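PDB 5K3H: acyl-coenzyme A oxidase acox-1.1 from Caenorhabditis elegans, which catalyses the oxygen-dependent desaturation of acyl-CoA to (2E)-enoyl-CoA, the first step of peroxisomal beta-oxidation, using FAD and releasing hydrogen peroxide. Local coordinates for residues 66-71 with 236-241; 80-85 with 103-108. One frame throughout, in Å; residues are numbered along the deposited sequence.

Contact 1: residues 66-71 with 236-241; sequences MTREEK and IGDIGP
Arg68 and Asp238 form a long, poorly aligned salt bridge: NH1 of Arg68 lies 3.4 Å from OD2 of Asp238, and an N-H...O angle of 126° marks the hydrogen bond as weak. The side chains approach from opposite directions, with guanidinium and carboxylate planes 63° apart, so the paired in-plane arrangement is not made. Arg68 reaches across with its chain extended from CG to NE and CG anti to the backbone N (chi1 -171°).

Water supplies the second link. It lies in the guanidinium plane, at its edge, and accepts from Arg68 NH2 at 3.2 Å; its oxygen is 3.0 Å from Asp238 OD1 and also close to Gly240 O, acceptors it may not serve at once. The strongest polar partner of Arg68 is the carbonyl of Asn246, bonded to NE.

Each segment is also organised by its own polar bonds. Gly240 N donates to Asp238 OD2 over 2.9 Å, an Asx turn starting at the last residue of strand 234-238, an outer strand of a three-stranded antiparallel sheet; Thr67 and Glu70 form a capping box beginning helix 68-85. Leu649 of the second subunit packs on Arg68 and Asp238. The Asp238 side chain is about 8 Å from Gly191 of the shared FAD site. The chemistry implies a weak direct salt bridge supplemented by water, with OD2 shared between turn and arginine.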
ATOM      1  N   MET B  66      10.290 -19.320  -0.202  1.00 23.12           N
ATOM      2  CA  MET B  66       9.560 -20.439   0.364  1.00 24.02           C
ATOM      3  C   MET B  66       8.057 -20.317   0.106  1.00 24.60           C
ATOM      4  O   MET B  66       7.483 -19.225   0.156  1.00 24.97           O
ATOM      5  CB  MET B  66       9.796 -20.498   1.872  1.00 25.75           C
ATOM      6  CG  MET B  66      11.225 -20.717   2.325  1.00 27.69           C
ATOM      7  SD  MET B  66      11.230 -20.790   4.141  1.00 31.11           S
ATOM      8  CE  MET B  66      12.956 -20.785   4.586  1.00 31.33           C
ATOM      9  N   THR B  67       7.407 -21.458  -0.119  1.00 24.75           N
ATOM     10  CA  THR B  67       5.953 -21.475  -0.109  1.00 24.82           C
ATOM     11  C   THR B  67       5.439 -21.274   1.319  1.00 24.63           C
ATOM     12  O   THR B  67       6.203 -21.328   2.297  1.00 25.41           O
ATOM     13  CB  THR B  67       5.432 -22.793  -0.682  1.00 25.49           C
ATOM     14  OG1 THR B  67       5.836 -23.862   0.184  1.00 28.44           O
ATOM     15  CG2 THR B  67       6.039 -23.043  -2.044  1.00 24.67           C
ATOM     16  N   ARG B  68       4.123 -21.044   1.435  1.00 22.34           N
ATOM     17  CA  ARG B  68       3.509 -20.891   2.754  1.00 23.09           C
ATOM     18  C   ARG B  68       3.737 -22.128   3.613  1.00 24.23           C
ATOM     19  O   ARG B  68       4.073 -22.028   4.803  1.00 25.30           O
ATOM     20  CB  ARG B  68       2.007 -20.617   2.630  1.00 23.17           C
ATOM     21  CG  ARG B  68       1.411 -20.232   3.966  1.00 21.96           C
ATOM     22  CD  ARG B  68      -0.094 -19.964   3.990  1.00 21.66           C
ATOM     23  NE  ARG B  68      -0.438 -19.482   5.328  1.00 21.43           N
ATOM     24  CZ  ARG B  68      -1.661 -19.240   5.776  1.00 21.34           C
ATOM     25  NH1 ARG B  68      -2.727 -19.420   5.000  1.00 20.82           N
ATOM     26  NH2 ARG B  68      -1.809 -18.790   7.012  1.00 22.31           N
ATOM     27  N   GLU B  69       3.536 -23.311   3.026  1.00 24.76           N
ATOM     28  CA  GLU B  69       3.753 -24.556   3.758  1.00 25.50           C
ATOM     29  C   GLU B  69       5.189 -24.668   4.265  1.00 24.30           C
ATOM     30  O   GLU B  69       5.418 -25.068   5.413  1.00 22.01           O
ATOM     31  CB  GLU B  69       3.381 -25.737   2.862  1.00 27.36           C
ATOM     32  CG  GLU B  69       1.869 -25.871   2.647  1.00 29.35           C
ATOM     33  CD  GLU B  69       1.260 -24.876   1.641  1.00 31.70           C
ATOM     34  OE1 GLU B  69       1.988 -24.104   0.955  1.00 29.97           O
ATOM     35  OE2 GLU B  69       0.008 -24.853   1.582  1.00 35.64           O
ATOM     36  N   GLU B  70       6.168 -24.287   3.433  1.00 25.35           N
ATOM     37  CA  GLU B  70       7.568 -24.343   3.850  1.00 24.77           C
ATOM     38  C   GLU B  70       7.864 -23.330   4.956  1.00 25.49           C
ATOM     39  O   GLU B  70       8.612 -23.626   5.894  1.00 24.86           O
ATOM     40  CB  GLU B  70       8.476 -24.102   2.643  1.00 26.16           C
ATOM     41  CG  GLU B  70       8.443 -25.194   1.596  1.00 26.79           C
ATOM     42  CD  GLU B  70       9.091 -24.752   0.286  1.00 27.99           C
ATOM     43  OE1 GLU B  70       9.453 -23.552   0.172  1.00 27.24           O
ATOM     44  OE2 GLU B  70       9.225 -25.589  -0.647  1.00 28.27           O
ATOM     45  N   LYS B  71       7.286 -22.128   4.869  1.00 23.50           N
ATOM     46  CA  LYS B  71       7.518 -21.125   5.906  1.00 24.18           C
ATOM     47  C   LYS B  71       7.027 -21.613   7.264  1.00 24.49           C
ATOM     48  O   LYS B  71       7.698 -21.415   8.283  1.00 22.71           O
ATOM     49  CB  LYS B  71       6.820 -19.807   5.548  1.00 24.52           C
ATOM     50  CG  LYS B  71       7.368 -19.036   4.361  1.00 25.05           C
ATOM     51  CD  LYS B  71       6.410 -17.888   4.060  1.00 26.15           C
ATOM     52  CE  LYS B  71       6.653 -17.267   2.692  1.00 27.18           C
ATOM     53  NZ  LYS B  71       7.116 -15.869   2.762  1.00 26.20           N
ATOM     54  N   ILE B 236     -13.223 -26.280  13.169  1.00 26.33           N
ATOM     55  CA  ILE B 236     -12.020 -25.482  13.324  1.00 25.74           C
ATOM     56  C   ILE B 236     -11.197 -25.663  12.068  1.00 25.88           C
ATOM     57  O   ILE B 236     -11.244 -26.722  11.435  1.00 24.62           O
ATOM     58  CB  ILE B 236     -11.241 -25.898  14.593  1.00 25.94           C
ATOM     59  CG1 ILE B 236     -10.121 -24.910  14.916  1.00 25.27           C
ATOM     60  CG2 ILE B 236     -10.736 -27.358  14.494  1.00 26.54           C
ATOM     61  CD1 ILE B 236      -9.670 -25.018  16.352  1.00 25.25           C
ATOM     62  N   GLY B 237     -10.515 -24.606  11.651  1.00 24.99           N
ATOM     63  CA  GLY B 237      -9.688 -24.712  10.464  1.00 24.53           C
ATOM     64  C   GLY B 237      -9.089 -23.371  10.129  1.00 24.45           C
ATOM     65  O   GLY B 237      -9.374 -22.359  10.775  1.00 24.62           O
ATOM     66  N   ASP B 238      -8.250 -23.387   9.095  1.00 23.21           N
ATOM     67  CA  ASP B 238      -7.555 -22.196   8.640  1.00 23.24           C
ATOM     68  C   ASP B 238      -8.450 -21.412   7.693  1.00 22.59           C
ATOM     69  O   ASP B 238      -9.156 -22.001   6.876  1.00 22.96           O
ATOM     70  CB  ASP B 238      -6.261 -22.584   7.930  1.00 24.27           C
ATOM     71  CG  ASP B 238      -5.429 -21.387   7.551  1.00 24.70           C
ATOM     72  OD1 ASP B 238      -4.835 -20.791   8.476  1.00 23.55           O
ATOM     73  OD2 ASP B 238      -5.371 -21.040   6.346  1.00 26.04           O
ATOM     74  N   ILE B 239      -8.398 -20.075   7.780  1.00 21.65           N
ATOM     75  CA  ILE B 239      -9.276 -19.239   6.961  1.00 21.15           C
ATOM     76  C   ILE B 239      -8.708 -18.934   5.578  1.00 20.70           C
ATOM     77  O   ILE B 239      -9.380 -18.266   4.785  1.00 20.96           O
ATOM     78  CB  ILE B 239      -9.652 -17.917   7.672  1.00 21.84           C
ATOM     79  CG1 ILE B 239      -8.430 -17.022   7.906  1.00 21.68           C
ATOM     80  CG2 ILE B 239     -10.395 -18.189   8.966  1.00 22.08           C
ATOM     81  CD1 ILE B 239      -8.767 -15.597   8.385  1.00 21.35           C
ATOM     82  N   GLY B 240      -7.510 -19.412   5.247  1.00 21.42           N
ATOM     83  CA  GLY B 240      -6.971 -19.238   3.912  1.00 21.32           C
ATOM     84  C   GLY B 240      -5.813 -18.252   3.834  1.00 20.71           C
ATOM     85  O   GLY B 240      -5.524 -17.531   4.792  1.00 21.28           O
ATOM     86  N   PRO B 241      -5.182 -18.152   2.664  1.00 19.92           N
ATOM     87  CA  PRO B 241      -4.030 -17.257   2.512  1.00 19.85           C
ATOM     88  C   PRO B 241      -4.418 -15.784   2.604  1.00 20.65           C
ATOM     89  O   PRO B 241      -5.584 -15.396   2.450  1.00 19.67           O
ATOM     90  CB  PRO B 241      -3.491 -17.606   1.118  1.00 19.67           C
ATOM     91  CG  PRO B 241      -4.725 -18.089   0.374  1.00 19.74           C
ATOM     92  CD  PRO B 241      -5.540 -18.820   1.395  1.00 19.78           C
TER
HETATM   93  O   HOH W   1      -4.890 -18.039   7.344  1.00 21.08           O

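Contact 2: residues 80-85 with 103-108; sequences TVLTQR and NEVLGI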
ATOM      1  N   THR B  80      10.931 -24.637  18.124  1.00 31.68           N
ATOM      2  CA  THR B  80      11.316 -25.682  19.072  1.00 32.33           C
ATOM      3  C   THR B  80      12.765 -25.512  19.525  1.00 30.74           C
ATOM      4  O   THR B  80      13.075 -25.705  20.710  1.00 30.13           O
ATOM      5  CB  THR B  80      11.094 -27.074  18.475  1.00 34.01           C
ATOM      6  OG1 THR B  80      11.869 -27.213  17.288  1.00 36.37           O
ATOM      7  CG2 THR B  80       9.629 -27.336  18.165  1.00 34.33           C
ATOM      8  N   VAL B  81      13.669 -25.146  18.611  1.00 31.56           N
ATOM      9  CA  VAL B  81      15.046 -24.880  19.027  1.00 31.09           C
ATOM     10  C   VAL B  81      15.100 -23.730  20.027  1.00 31.89           C
ATOM     11  O   VAL B  81      15.858 -23.781  21.002  1.00 31.01           O
ATOM     12  CB  VAL B  81      15.930 -24.600  17.805  1.00 30.59           C
ATOM     13  CG1 VAL B  81      17.354 -24.327  18.252  1.00 31.18           C
ATOM     14  CG2 VAL B  81      15.866 -25.767  16.839  1.00 30.49           C
ATOM     15  N   LEU B  82      14.291 -22.680  19.814  1.00 30.85           N
ATOM     16  CA  LEU B  82      14.253 -21.561  20.760  1.00 32.37           C
ATOM     17  C   LEU B  82      13.880 -22.022  22.165  1.00 33.87           C
ATOM     18  O   LEU B  82      14.605 -21.751  23.122  1.00 35.55           O
ATOM     19  CB  LEU B  82      13.265 -20.484  20.305  1.00 32.65           C
ATOM     20  CG  LEU B  82      13.701 -19.390  19.323  1.00 32.80           C
ATOM     21  CD1 LEU B  82      12.529 -18.392  19.114  1.00 33.34           C
ATOM     22  CD2 LEU B  82      14.997 -18.672  19.734  1.00 32.21           C
ATOM     23  N   THR B  83      12.786 -22.778  22.303  1.00 30.54           N
ATOM     24  CA  THR B  83      12.351 -23.195  23.636  1.00 34.26           C
ATOM     25  C   THR B  83      13.436 -23.998  24.342  1.00 36.25           C
ATOM     26  O   THR B  83      13.505 -24.009  25.575  1.00 37.73           O
ATOM     27  CB  THR B  83      11.089 -24.055  23.543  1.00 36.62           C
ATOM     28  OG1 THR B  83      11.398 -25.221  22.785  1.00 39.50           O
ATOM     29  CG2 THR B  83       9.986 -23.346  22.811  1.00 36.60           C
ATOM     30  N   GLN B  84      14.286 -24.669  23.567  1.00 36.27           N
ATOM     31  CA  GLN B  84      15.374 -25.495  24.076  1.00 39.34           C
ATOM     32  C   GLN B  84      16.606 -24.670  24.455  1.00 37.48           C
ATOM     33  O   GLN B  84      17.156 -24.839  25.550  1.00 35.66           O
ATOM     34  CB  GLN B  84      15.696 -26.565  23.029  1.00 44.55           C
ATOM     35  CG  GLN B  84      17.021 -27.289  23.184  1.00 51.65           C
ATOM     36  CD  GLN B  84      17.317 -28.202  21.988  1.00 58.38           C
ATOM     37  OE1 GLN B  84      16.604 -28.173  20.967  1.00 56.89           O
ATOM     38  NE2 GLN B  84      18.393 -28.994  22.100  1.00 59.26           N
ATOM     39  N   ARG B  85      17.063 -23.770  23.579  1.00 39.50           N
ATOM     40  CA  ARG B  85      18.304 -23.034  23.818  1.00 37.89           C
ATOM     41  C   ARG B  85      18.085 -21.622  24.364  1.00 36.28           C
ATOM     42  O   ARG B  85      19.070 -20.924  24.632  1.00 36.56           O
ATOM     43  CB  ARG B  85      19.120 -22.931  22.530  1.00 37.69           C
ATOM     44  CG  ARG B  85      19.087 -24.177  21.669  1.00 40.20           C
ATOM     45  CD  ARG B  85      20.287 -25.045  21.922  1.00 41.95           C
ATOM     46  NE  ARG B  85      21.528 -24.291  21.797  1.00 43.51           N
ATOM     47  CZ  ARG B  85      22.227 -24.196  20.671  1.00 44.64           C
ATOM     48  NH1 ARG B  85      21.783 -24.785  19.562  1.00 42.17           N
ATOM     49  NH2 ARG B  85      23.350 -23.488  20.650  1.00 47.20           N
ATOM     50  N   ASN B 103      12.432 -11.324  16.802  1.00 23.38           N
ATOM     51  CA  ASN B 103      12.605 -10.572  15.549  1.00 24.49           C
ATOM     52  C   ASN B 103      13.767 -11.115  14.724  1.00 24.09           C
ATOM     53  O   ASN B 103      13.656 -11.229  13.499  1.00 22.14           O
ATOM     54  CB  ASN B 103      12.859  -9.088  15.828  1.00 24.98           C
ATOM     55  CG  ASN B 103      11.669  -8.374  16.399  1.00 25.25           C
ATOM     56  OD1 ASN B 103      10.520  -8.733  16.145  1.00 25.29           O
ATOM     57  ND2 ASN B 103      11.938  -7.340  17.192  1.00 26.41           N
ATOM     58  N   GLU B 104      14.905 -11.406  15.379  1.00 22.28           N
ATOM     59  CA  GLU B 104      16.060 -12.006  14.709  1.00 23.44           C
ATOM     60  C   GLU B 104      15.722 -13.389  14.165  1.00 21.82           C
ATOM     61  O   GLU B 104      15.996 -13.705  13.000  1.00 21.92           O
ATOM     62  CB  GLU B 104      17.238 -12.132  15.686  1.00 25.73           C
ATOM     63  CG  GLU B 104      18.019 -10.866  15.981  1.00 26.53           C
ATOM     64  CD  GLU B 104      19.342 -10.786  15.221  1.00 28.07           C
ATOM     65  OE1 GLU B 104      19.768 -11.788  14.598  1.00 29.35           O
ATOM     66  OE2 GLU B 104      19.926  -9.680  15.198  1.00 29.83           O
ATOM     67  N   VAL B 105      15.150 -14.241  15.010  1.00 25.25           N
ATOM     68  CA  VAL B 105      14.968 -15.648  14.668  1.00 24.12           C
ATOM     69  C   VAL B 105      13.669 -15.866  13.904  1.00 23.33           C
ATOM     70  O   VAL B 105      13.682 -16.413  12.802  1.00 22.31           O
ATOM     71  CB  VAL B 105      15.065 -16.515  15.954  1.00 24.16           C
ATOM     72  CG1 VAL B 105      14.691 -17.972  15.714  1.00 24.30           C
ATOM     73  CG2 VAL B 105      16.482 -16.469  16.491  1.00 23.89           C
ATOM     74  N   LEU B 106      12.545 -15.372  14.418  1.00 21.70           N
ATOM     75  CA  LEU B 106      11.257 -15.712  13.825  1.00 21.83           C
ATOM     76  C   LEU B 106      10.789 -14.707  12.775  1.00 21.64           C
ATOM     77  O   LEU B 106      10.065 -15.094  11.852  1.00 21.01           O
ATOM     78  CB  LEU B 106      10.201 -15.876  14.932  1.00 22.13           C
ATOM     79  CG  LEU B 106      10.444 -17.024  15.958  1.00 22.63           C
ATOM     80  CD1 LEU B 106       9.465 -17.019  17.128  1.00 22.88           C
ATOM     81  CD2 LEU B 106      10.458 -18.417  15.292  1.00 22.86           C
ATOM     82  N   GLY B 107      11.221 -13.439  12.861  1.00 20.63           N
ATOM     83  CA  GLY B 107      10.884 -12.459  11.848  1.00 19.67           C
ATOM     84  C   GLY B 107       9.515 -11.837  12.049  1.00 20.26           C
ATOM     85  O   GLY B 107       8.953 -11.838  13.141  1.00 21.99           O
ATOM     86  N   ILE B 108       8.988 -11.263  10.971  1.00 19.02           N
ATOM     87  CA  ILE B 108       7.719 -10.531  11.033  1.00 19.44           C
ATOM     88  C   ILE B 108       6.539 -11.275  10.402  1.00 19.71           C
ATOM     89  O   ILE B 108       5.388 -10.838  10.594  1.00 19.65           O
ATOM     90  CB  ILE B 108       7.845  -9.118  10.419  1.00 20.13           C
ATOM     91  CG1 ILE B 108       8.225  -9.171   8.930  1.00 20.38           C
ATOM     92  CG2 ILE B 108       8.829  -8.290  11.220  1.00 20.39           C
ATOM     93  CD1 ILE B 108       8.158  -7.814   8.238  1.00 20.19           C
TER
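Leu82 and Val105 mark the closest backbone approach, their CA atoms 8.5 Å apart, a spacing that is bridged entirely by side chains. This is packing against a helix end within the N-terminal part of the acyl-CoA oxidase fold: helix 68-85 meets the C-terminal end of helix 97-105, and the chain leaves helical geometry at Gly107, whose phi is positive (83°).

Leu82 is the single residue of 80-85 that touches the other segment, and it meets two neighbours. Its CG lies 4.0 Å from CG1 of Val105, and its CD2 is 4.2 Å from CG2 of the same valine, so both valine methyls face the leucine, tip to tip. CD1 reaches Leu106, which also meets the leucine tip to tip, and borders Val105 CG1 as well. The CB of Leu106 does not point straight at the helix; with CG beside the backbone N (chi1 -63°), the end of the side chain swings nearer.

All three residues are buried, and the cluster extends beyond the segments: Leu82 also packs on Leu101 and Asn102, and Val105 on Leu51 of helix 38-52. An alanine in place of Leu82 would remove both branches and would probably leave the Val105 and Leu106 methyls facing a gap between helix 68-85 and the end of helix 97-105. Polar bonding stays within each segment or goes to outside partners; Thr83 OG1, for instance, donates to the carbonyl of Thr80 over 2.7 Å. The shortest approach between the segments is methyl to methyl, 3.9 Å from Leu82 CD1 to Leu106 CD1.

Helix 68-85 serves both contacts, its first turn in contact 1 and its last in contact 2, and 80-85 with 103-108 is nested in sequence inside the loop closed by 66-71 with 236-241. Their centres are about 19 Å apart and their nearest atoms about 8 Å. Although the areas buried are almost equal, 120 and 118 Å², contact 1 is partly buried, polar and hydrated, joining the helix start to a strand end and the loop after it, whereas contact 2 is apolar, its three touching residues all buried, against another helix's C-terminal end. Leu649 and Trp643 of the second subunit lie against contact 1; that subunit's Tyr661 and Met665 lie against Thr80 and Thr83, beside contact 2's cluster.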